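Side-chain contact in CzcP cation efflux P1-ATPase (Ralstonia metallidurans, PDB 4U9R), which probably drives ATP-powered export of zinc, and belongs to a system for cadmium, cobalt and zinc transport, represented here by its metal-binding N-terminal extension: residues L26-I30 against P31-P35. Numbering follows the deposited sequence.
Sequences LRLDI and PVLLP. With TCE (3,3',3''-phosphanetriyltripropanoic acid), chain D.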
ATOM      1  N   LEU A  26     -19.402   6.514  -5.593  1.00 29.86           N
ATOM      2  CA  LEU A  26     -19.271   5.069  -5.597  1.00 31.17           C
ATOM      3  C   LEU A  26     -18.241   4.631  -4.581  1.00 30.97           C
ATOM      4  O   LEU A  26     -17.244   5.342  -4.327  1.00 28.27           O
ATOM      5  CB  LEU A  26     -18.906   4.529  -6.982  1.00 35.40           C
ATOM      6  CG  LEU A  26     -17.591   4.923  -7.672  1.00 37.22           C
ATOM      7  CD1 LEU A  26     -16.433   4.131  -7.149  1.00 50.22           C
ATOM      8  CD2 LEU A  26     -17.584   4.578  -9.152  1.00 39.49           C
ATOM      9  N   ARG A  27     -18.461   3.453  -4.010  1.00 29.83           N
ATOM     10  CA  ARG A  27     -17.560   2.895  -3.016  1.00 31.91           C
ATOM     11  C   ARG A  27     -17.173   1.493  -3.349  1.00 32.93           C
ATOM     12  O   ARG A  27     -17.955   0.741  -3.888  1.00 33.64           O
ATOM     13  CB  ARG A  27     -18.249   2.829  -1.672  1.00 36.44           C
ATOM     14  CG  ARG A  27     -18.239   4.145  -0.965  1.00 40.70           C
ATOM     15  CD  ARG A  27     -19.194   4.211   0.216  1.00 39.29           C
ATOM     16  NE  ARG A  27     -19.523   5.621   0.408  1.00 45.74           N
ATOM     17  CZ  ARG A  27     -20.458   6.079   1.230  1.00 46.00           C
ATOM     18  NH1 ARG A  27     -21.166   5.245   1.967  1.00 45.72           N
ATOM     19  NH2 ARG A  27     -20.667   7.384   1.314  1.00 46.97           N
ATOM     20  N   LEU A  28     -15.950   1.149  -3.019  1.00 33.17           N
ATOM     21  CA  LEU A  28     -15.441  -0.162  -3.216  1.00 37.20           C
ATOM     22  C   LEU A  28     -14.585  -0.493  -1.993  1.00 41.56           C
ATOM     23  O   LEU A  28     -14.056   0.411  -1.317  1.00 39.37           O
ATOM     24  CB  LEU A  28     -14.566  -0.178  -4.443  1.00 41.75           C
ATOM     25  CG  LEU A  28     -15.266   0.022  -5.798  1.00 43.64           C
ATOM     26  CD1 LEU A  28     -15.145   1.459  -6.246  1.00 47.01           C
ATOM     27  CD2 LEU A  28     -14.616  -0.852  -6.835  1.00 48.20           C
ATOM     28  N   ASP A  29     -14.440  -1.778  -1.717  1.00 40.71           N
ATOM     29  CA  ASP A  29     -13.717  -2.216  -0.554  1.00 45.88           C
ATOM     30  C   ASP A  29     -12.242  -2.208  -0.882  1.00 43.11           C
ATOM     31  O   ASP A  29     -11.825  -2.565  -1.974  1.00 43.34           O
ATOM     32  CB  ASP A  29     -14.206  -3.604  -0.125  1.00 54.57           C
ATOM     33  CG  ASP A  29     -15.684  -3.612   0.175  1.00 56.69           C
ATOM     34  OD1 ASP A  29     -16.092  -2.999   1.182  1.00 62.54           O
ATOM     35  OD2 ASP A  29     -16.449  -4.190  -0.623  1.00 69.48           O
ATOM     36  N   ILE A  30     -11.439  -1.747   0.061  1.00 45.42           N
ATOM     37  CA  ILE A  30     -10.014  -1.565  -0.194  1.00 45.36           C
ATOM     38  C   ILE A  30      -9.318  -2.874  -0.538  1.00 46.53           C
ATOM     39  O   ILE A  30      -8.535  -2.919  -1.489  1.00 44.45           O
ATOM     40  CB  ILE A  30      -9.335  -0.840   0.992  1.00 45.13           C
ATOM     41  CG1 ILE A  30      -9.658   0.639   0.896  1.00 43.01           C
ATOM     42  CG2 ILE A  30      -7.824  -1.010   0.963  1.00 46.03           C
ATOM     43  CD1 ILE A  30      -9.370   1.425   2.159  1.00 46.67           C
ATOM     44  N   PRO A  31      -9.613  -3.961   0.209  1.00 47.41           N
ATOM     45  CA  PRO A  31      -8.889  -5.173  -0.139  1.00 48.42           C
ATOM     46  C   PRO A  31      -9.220  -5.668  -1.539  1.00 49.21           C
ATOM     47  O   PRO A  31      -8.430  -6.400  -2.119  1.00 54.64           O
ATOM     48  CB  PRO A  31      -9.328  -6.180   0.939  1.00 49.12           C
ATOM     49  CG  PRO A  31      -9.788  -5.339   2.074  1.00 49.96           C
ATOM     50  CD  PRO A  31     -10.450  -4.154   1.410  1.00 47.81           C
ATOM     51  N   VAL A  32     -10.353  -5.239  -2.093  1.00 49.36           N
ATOM     52  CA  VAL A  32     -10.722  -5.605  -3.449  1.00 47.74           C
ATOM     53  C   VAL A  32      -9.841  -4.894  -4.461  1.00 46.99           C
ATOM     54  O   VAL A  32      -9.471  -5.495  -5.462  1.00 45.06           O
ATOM     55  CB  VAL A  32     -12.211  -5.306  -3.738  1.00 56.93           C
ATOM     56  CG1 VAL A  32     -12.550  -5.542  -5.208  1.00 56.59           C
ATOM     57  CG2 VAL A  32     -13.097  -6.168  -2.850  1.00 58.73           C
ATOM     58  N   LEU A  33      -9.551  -3.609  -4.225  1.00 40.98           N
ATOM     59  CA  LEU A  33      -8.686  -2.867  -5.087  1.00 38.09           C
ATOM     60  C   LEU A  33      -7.234  -3.178  -4.798  1.00 41.23           C
ATOM     61  O   LEU A  33      -6.427  -3.254  -5.712  1.00 35.93           O
ATOM     62  CB  LEU A  33      -8.882  -1.378  -4.879  1.00 40.37           C
ATOM     63  CG  LEU A  33     -10.259  -0.872  -5.286  1.00 39.35           C
ATOM     64  CD1 LEU A  33     -10.404   0.562  -4.904  1.00 37.99           C
ATOM     65  CD2 LEU A  33     -10.463  -1.101  -6.779  1.00 39.90           C
ATOM     66  N   LEU A  34      -6.907  -3.277  -3.508  1.00 42.32           N
ATOM     67  CA  LEU A  34      -5.525  -3.376  -3.060  1.00 43.43           C
ATOM     68  C   LEU A  34      -5.431  -4.595  -2.133  1.00 47.58           C
ATOM     69  O   LEU A  34      -5.438  -4.441  -0.915  1.00 47.82           O
ATOM     70  CB  LEU A  34      -5.119  -2.087  -2.341  1.00 42.29           C
ATOM     71  CG  LEU A  34      -5.029  -0.842  -3.248  1.00 38.32           C
ATOM     72  CD1 LEU A  34      -4.823   0.404  -2.391  1.00 36.64           C
ATOM     73  CD2 LEU A  34      -3.948  -1.005  -4.303  1.00 36.58           C
ATOM     74  N   PRO A  35      -5.419  -5.807  -2.719  1.00 48.80           N
ATOM     75  CA  PRO A  35      -5.306  -7.032  -1.918  1.00 57.64           C
ATOM     76  C   PRO A  35      -3.965  -7.148  -1.196  1.00 52.88           C
ATOM     77  O   PRO A  35      -2.927  -6.806  -1.751  1.00 54.82           O
ATOM     78  CB  PRO A  35      -5.466  -8.156  -2.953  1.00 52.94           C
ATOM     79  CG  PRO A  35      -5.094  -7.540  -4.251  1.00 56.02           C
ATOM     80  CD  PRO A  35      -5.518  -6.099  -4.163  1.00 50.31           C
TER
HETATM   81  O16 TCE D 303     -22.826   8.808   5.596  1.00 74.06           O
HETATM   82  C14 TCE D 303     -22.289   8.336   4.569  1.00 87.36           C
HETATM   83  O15 TCE D 303     -22.849   7.536   3.786  1.00 80.76           O
HETATM   84  C5  TCE D 303     -20.869   8.758   4.244  1.00 84.54           C
HETATM   85  C2  TCE D 303     -20.776   9.740   3.102  1.00 81.44           C
HETATM   86  P   TCE D 303     -19.074  10.152   2.551  1.00 64.09           P
HETATM   87  C3  TCE D 303     -18.193  10.503   4.122  1.00 84.90           C
HETATM   88  C6  TCE D 303     -17.499  11.854   4.033  1.00 86.17           C
HETATM   89  C8  TCE D 303     -17.626  12.684   5.296  1.00 89.07           C
HETATM   90  O10 TCE D 303     -16.583  13.193   5.763  1.00 94.67           O
HETATM   91  O9  TCE D 303     -18.763  12.818   5.804  1.00 89.41           O
HETATM   92  C1  TCE D 303     -19.263  11.810   1.787  1.00 75.02           C
HETATM   93  C4  TCE D 303     -20.001  12.689   2.794  1.00 84.24           C
HETATM   94  C11 TCE D 303     -19.617  14.154   2.717  1.00 87.65           C
HETATM   95  O12 TCE D 303     -19.583  14.698   1.589  1.00 90.80           O
HETATM   96  O13 TCE D 303     -19.353  14.742   3.790  1.00 88.56           O
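Where strand 24-29 turns into the short helix 30-33, Leu28 and Leu33 meet through one methyl each, CD2 to CD2 at 4.2 Å, their side chains crossing at about a right angle. Leu33 has CG beside its own backbone N, and a chi2 of 174° carries CD1 out anti to CA and turns the other methyl, CD2, aside to meet Leu28; Val92 of helix 85-102 and Ile74 continue this apolar layer. On the turn, Val32 CG2 rests 3.9 Å from Asp29 CB. Asp29 holds the N-cap position, yet its carboxylate makes no capping bond; its carbonyl O instead receives weak bonds from the N-H groups of Val32 and Leu33. The strand is an edge strand of a three-stranded antiparallel sheet of order 1-3-2 in the first ferredoxin-like half of the chain. A firmer bond closes the turn, Leu34 N to Ile30 O at 2.6 Å, running almost straight out from the carbonyl (174°). Ile30 CG2 lies loosely against Leu34 CB (4.4 Å), while its side chain reaches Ile63 of strand 58-64. At the far end, Arg27, extended from CG to NE, joins Lys25, His62, Lys64 and His77 in the TCE pocket; NH1 and NH2 bond weakly to TCE O15, in the guanidinium plane at its edge.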